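Local structure of putative histidinol-phosphate aminotransferase (Burkholderia pseudomallei, 3P1T) at residues 86-91 / 136-141; 93-98 / 112-117. The protein is probably a pyridoxal 5'-phosphate-dependent aminotransferase that exchanges an amino group between L-histidinol phosphate and 2-oxoglutarate in histidine biosynthesis. One frame throughout, in Å; residues are numbered along the deposited sequence.

Interaction 1: residues 86-91 / 136-141; sequences AEFSSM and DDCVVL
Where an inner strand of the large, mostly parallel sheet of the aminotransferase fold begins, the turn that follows helix 76-87 packs M91 and F88 against the first residues of strand 137-142. The turn is a type I beta turn from F88 to M91, closed by a backbone hydrogen bond from M91 N to F88 O of 3.0 Å, and it delivers the chain into strand 92-96. M91, present as selenomethionine, makes the largest share of the contact. Its CB lies 3.3 Å from D136 O, so the root of the side chain rests on the backbone just ahead of the strand. Further out, SE comes within 4.0 Å of C138 CB. A bend at the last torsion (chi3 86°) turns CE onto the backbone, 3.5 Å from D137 O. The side chain thus follows the start of the strand from CB to CE, by van der Waals contact with carbonyl groups and the C138 methylene. C138 places SG anti to its backbone N (chi1 178°), and the sulfur approaches the F88 ring at CD2, 4.3 Å away. This is a long, oblique sulfur-aromatic contact: SG is 5.4 Å from the ring centroid and 58° off the ring normal. On the same strand D137 turns its CB away from the turn, and its carboxylate forms a salt bridge with R92 and accepts a hydrogen bond from S134 N. Both F88 and M91 also touch K166 of strand 166-170, while helix 214-221 meets F88 through L216. Such van der Waals packing of a helix-to-strand connection on the end of a neighbouring parallel strand belongs to the alpha/beta architecture of the large domain in fold-type I pyridoxal-phosphate enzymes.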
# COMPACT_ATOMS: atom_id res chain seq x y z
N ALA A 86 5.43 -9.90 -12.76
CA ALA A 86 6.82 -9.41 -12.86
C ALA A 86 7.85 -10.59 -12.83
O ALA A 86 8.96 -10.44 -13.34
CB ALA A 86 7.12 -8.44 -11.73
N GLU A 87 7.46 -11.75 -12.28
CA GLU A 87 8.33 -12.92 -12.20
C GLU A 87 8.15 -13.84 -13.40
O GLU A 87 9.01 -14.69 -13.63
CB GLU A 87 8.06 -13.72 -10.89
CG GLU A 87 8.31 -12.94 -9.60
CD GLU A 87 9.67 -12.29 -9.46
OE1 GLU A 87 10.70 -12.98 -9.67
OE2 GLU A 87 9.71 -11.08 -9.14
N PHE A 88 7.04 -13.69 -14.17
CA PHE A 88 6.72 -14.51 -15.35
C PHE A 88 6.35 -13.63 -16.56
O PHE A 88 5.46 -13.98 -17.33
CB PHE A 88 5.53 -15.45 -15.02
CG PHE A 88 5.65 -16.28 -13.77
CD1 PHE A 88 6.75 -17.11 -13.56
CD2 PHE A 88 4.62 -16.31 -12.84
CE1 PHE A 88 6.85 -17.89 -12.40
CE2 PHE A 88 4.71 -17.11 -11.70
CZ PHE A 88 5.83 -17.88 -11.48
N SER A 89 7.07 -12.51 -16.73
CA SER A 89 6.79 -11.45 -17.71
C SER A 89 6.84 -11.94 -19.18
O SER A 89 6.25 -11.28 -20.04
CB SER A 89 7.76 -10.28 -17.54
OG SER A 89 9.11 -10.70 -17.48
N SER A 90 7.48 -13.10 -19.46
CA SER A 90 7.55 -13.62 -20.83
C SER A 90 6.37 -14.55 -21.15
O SER A 90 6.14 -14.84 -22.32
CB SER A 90 8.86 -14.37 -21.05
OG SER A 90 9.94 -13.45 -21.06
N MSE A 91 5.64 -15.01 -20.13
CA MSE A 91 4.53 -15.93 -20.32
C MSE A 91 3.27 -15.23 -20.89
O MSE A 91 3.09 -14.01 -20.77
CB MSE A 91 4.15 -16.62 -18.98
CG MSE A 91 5.32 -17.35 -18.31
SE MSE A 91 4.76 -18.44 -16.76
CE MSE A 91 4.29 -20.05 -17.71
N ASP A 136 3.38 -22.60 -21.60
CA ASP A 136 3.90 -21.23 -21.74
C ASP A 136 2.94 -20.24 -21.10
O ASP A 136 3.23 -19.04 -21.08
CB ASP A 136 4.09 -20.84 -23.22
CG ASP A 136 4.92 -21.76 -24.09
OD1 ASP A 136 6.08 -22.04 -23.72
OD2 ASP A 136 4.45 -22.09 -25.21
N ASP A 137 1.77 -20.70 -20.63
CA ASP A 137 0.74 -19.84 -20.08
C ASP A 137 0.70 -19.84 -18.58
O ASP A 137 0.92 -20.86 -17.93
CB ASP A 137 -0.66 -20.25 -20.58
CG ASP A 137 -0.88 -20.22 -22.09
OD1 ASP A 137 -0.09 -19.55 -22.80
OD2 ASP A 137 -1.85 -20.86 -22.55
N CYS A 138 0.39 -18.65 -18.03
CA CYS A 138 0.12 -18.39 -16.64
C CYS A 138 -1.38 -18.12 -16.53
O CYS A 138 -1.86 -17.10 -17.04
CB CYS A 138 0.96 -17.24 -16.11
SG CYS A 138 0.60 -16.82 -14.38
N VAL A 139 -2.13 -19.08 -15.98
CA VAL A 139 -3.58 -18.98 -15.93
C VAL A 139 -3.99 -18.38 -14.60
O VAL A 139 -3.59 -18.87 -13.54
CB VAL A 139 -4.25 -20.36 -16.19
CG1 VAL A 139 -5.76 -20.23 -16.19
CG2 VAL A 139 -3.77 -20.96 -17.51
N VAL A 140 -4.76 -17.28 -14.66
CA VAL A 140 -5.28 -16.53 -13.50
C VAL A 140 -6.81 -16.57 -13.56
O VAL A 140 -7.42 -15.94 -14.43
CB VAL A 140 -4.73 -15.07 -13.43
CG1 VAL A 140 -5.32 -14.31 -12.24
CG2 VAL A 140 -3.21 -15.04 -13.38
N LEU A 141 -7.44 -17.34 -12.65
CA LEU A 141 -8.90 -17.49 -12.58
C LEU A 141 -9.43 -17.27 -11.17
O LEU A 141 -8.78 -17.62 -10.18
CB LEU A 141 -9.32 -18.89 -13.05
CG LEU A 141 -9.07 -19.24 -14.50
CD1 LEU A 141 -9.00 -20.71 -14.69
CD2 LEU A 141 -10.10 -18.60 -15.42

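Interaction 2: residues 93-98 / 112-117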
# COMPACT_ATOMS: atom_id res chain seq x y z
N PHE A 93 -0.49 -14.59 -20.41
CA PHE A 93 -1.43 -14.58 -19.30
C PHE A 93 -2.82 -14.93 -19.84
O PHE A 93 -3.24 -14.42 -20.89
CB PHE A 93 -1.39 -13.24 -18.56
CG PHE A 93 -0.16 -13.19 -17.69
CD1 PHE A 93 1.09 -12.92 -18.23
CD2 PHE A 93 -0.23 -13.49 -16.33
CE1 PHE A 93 2.25 -12.96 -17.44
CE2 PHE A 93 0.92 -13.50 -15.54
CZ PHE A 93 2.15 -13.25 -16.11
N VAL A 94 -3.46 -15.90 -19.17
CA VAL A 94 -4.75 -16.43 -19.58
C VAL A 94 -5.78 -16.18 -18.47
O VAL A 94 -5.61 -16.62 -17.33
CB VAL A 94 -4.63 -17.93 -19.93
CG1 VAL A 94 -6.00 -18.55 -20.18
CG2 VAL A 94 -3.73 -18.15 -21.13
N THR A 95 -6.84 -15.45 -18.81
CA THR A 95 -7.93 -15.11 -17.89
C THR A 95 -9.27 -15.43 -18.54
O THR A 95 -9.33 -15.65 -19.76
CB THR A 95 -7.83 -13.62 -17.47
OG1 THR A 95 -8.06 -12.78 -18.61
CG2 THR A 95 -6.51 -13.27 -16.79
N ALA A 96 -10.35 -15.44 -17.74
CA ALA A 96 -11.71 -15.65 -18.24
C ALA A 96 -12.33 -14.35 -18.68
O ALA A 96 -12.08 -13.31 -18.08
CB ALA A 96 -12.57 -16.29 -17.17
N TRP A 97 -13.12 -14.39 -19.74
CA TRP A 97 -13.87 -13.23 -20.20
C TRP A 97 -15.13 -13.71 -20.92
O TRP A 97 -15.02 -14.39 -21.94
CB TRP A 97 -13.07 -12.27 -21.08
CG TRP A 97 -13.78 -10.97 -21.28
CD1 TRP A 97 -14.53 -10.61 -22.36
CD2 TRP A 97 -13.90 -9.90 -20.33
NE1 TRP A 97 -15.07 -9.36 -22.16
CE2 TRP A 97 -14.69 -8.89 -20.93
CE3 TRP A 97 -13.40 -9.68 -19.03
CZ2 TRP A 97 -14.98 -7.68 -20.29
CZ3 TRP A 97 -13.70 -8.49 -18.39
CH2 TRP A 97 -14.47 -7.50 -19.02
N PRO A 98 -16.34 -13.43 -20.38
CA PRO A 98 -16.66 -12.62 -19.19
C PRO A 98 -16.06 -13.18 -17.91
O PRO A 98 -15.93 -14.40 -17.78
CB PRO A 98 -18.19 -12.68 -19.12
CG PRO A 98 -18.61 -12.89 -20.52
CD PRO A 98 -17.58 -13.85 -21.06
N LEU A 112 2.37 -7.47 -21.03
CA LEU A 112 2.14 -8.90 -21.06
C LEU A 112 1.24 -9.33 -22.19
O LEU A 112 0.24 -8.67 -22.48
CB LEU A 112 1.51 -9.39 -19.74
CG LEU A 112 2.17 -9.04 -18.40
CD1 LEU A 112 1.26 -9.41 -17.27
CD2 LEU A 112 3.54 -9.69 -18.24
N ARG A 113 1.57 -10.49 -22.79
CA ARG A 113 0.74 -11.21 -23.77
C ARG A 113 -0.52 -11.70 -23.08
O ARG A 113 -0.49 -12.06 -21.88
CB ARG A 113 1.52 -12.38 -24.39
CG ARG A 113 2.36 -11.97 -25.59
CD ARG A 113 3.51 -12.91 -25.80
NE ARG A 113 3.11 -14.26 -26.18
CZ ARG A 113 3.54 -15.36 -25.59
NH1 ARG A 113 4.39 -15.29 -24.56
NH2 ARG A 113 3.13 -16.55 -26.01
N HIS A 114 -1.65 -11.68 -23.79
CA HIS A 114 -2.91 -12.04 -23.15
C HIS A 114 -3.82 -12.82 -24.11
O HIS A 114 -3.98 -12.44 -25.28
CB HIS A 114 -3.59 -10.74 -22.66
CG HIS A 114 -4.79 -10.92 -21.77
ND1 HIS A 114 -5.81 -10.00 -21.76
CD2 HIS A 114 -5.09 -11.90 -20.89
CE1 HIS A 114 -6.69 -10.44 -20.87
NE2 HIS A 114 -6.30 -11.58 -20.32
N PHE A 115 -4.40 -13.91 -23.59
CA PHE A 115 -5.39 -14.78 -24.23
C PHE A 115 -6.53 -14.97 -23.27
O PHE A 115 -6.29 -15.13 -22.08
CB PHE A 115 -4.79 -16.12 -24.69
CG PHE A 115 -5.83 -17.10 -25.23
CD1 PHE A 115 -6.36 -16.94 -26.50
CD2 PHE A 115 -6.30 -18.15 -24.44
CE1 PHE A 115 -7.35 -17.83 -26.98
CE2 PHE A 115 -7.28 -19.04 -24.92
CZ PHE A 115 -7.80 -18.88 -26.19
N GLU A 116 -7.77 -14.94 -23.77
CA GLU A 116 -8.93 -15.07 -22.87
C GLU A 116 -9.80 -16.28 -23.20
O GLU A 116 -10.05 -16.58 -24.36
CB GLU A 116 -9.81 -13.82 -22.91
CG GLU A 116 -9.18 -12.62 -22.26
CD GLU A 116 -10.00 -11.36 -22.39
OE1 GLU A 116 -10.53 -11.10 -23.50
OE2 GLU A 116 -10.12 -10.63 -21.39
N ILE A 117 -10.27 -16.95 -22.13
CA ILE A 117 -11.17 -18.10 -22.17
C ILE A 117 -12.60 -17.58 -22.07
O ILE A 117 -12.95 -16.93 -21.08
CB ILE A 117 -10.87 -19.14 -21.05
CG1 ILE A 117 -9.44 -19.67 -21.15
CG2 ILE A 117 -11.89 -20.29 -21.07
CD1 ILE A 117 -9.00 -20.46 -19.96
O HOH W 1 -10.12 -11.26 -18.71
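H114 NE2 donates a hydrogen bond of 2.7 Å to T95 OG1, with the hydroxyl lying 4° out of the imidazole plane. T95 sets OG1 between its backbone N and carbonyl carbon (chi1 65°), and the two side chains cross at about a right angle. The same hydroxyl donates to a water 2.6 Å away, which in turn donates to A96 O and E116 OE2. That carboxylate also forms a salt bridge with R104 of helix 102-107, whose side chain makes a cation-pi contact with W97. E116 and W97 run side by side with carboxylate and indole planes 9° apart, OE2 reaching 3.4 Å from W97 CB.

Beneath these groups the strands pair in parallel, F93 opposite H114 through A96 opposite I117. F93 N bonds to R113 O, F115 N to F93 O, I117 N to T95 O and W97 N to I117 O, while the bond from T95 N to F115 O is weak at 3.3 Å.

Apolar contacts flank the pairing. L112 CD1 sits over one face of the F93 ring, 3.8 Å from its centroid, a CH-pi contact displaced toward the rim. On the face that carries V94, A96, F115 and I117, V94 CG1 meets I117 CD1 at 3.6 Å. The chain between the strands forms helix 102-107, making this a beta-alpha-beta unit. The face toward that helix is partly polar, with the T95 hydroxyl linking imidazole and water, and R104 probably offsetting the charge of E116.

How the interactions relate
Both contacts involve the same seven-stranded sheet: strand 92-96 lies between strand 137-142 of interaction 1 and strand 113-117 of interaction 2, and V94 bonds through its backbone to C138 and V140. Along the chain, interaction 2 is nested within the loop that interaction 1 closes. Each is partly buried, but interaction 1 sits at a strand's beginning and is small, 198 Å² against 569 Å². It joins a turn to a strand by van der Waals and sulfur contacts, without a hydrogen bond between its segments, whereas interaction 2 pairs an inner strand with the strand that is outermost within this chain through backbone bonds and a water-linked polar cluster. F88 O touches F93 CE1 where the two meet.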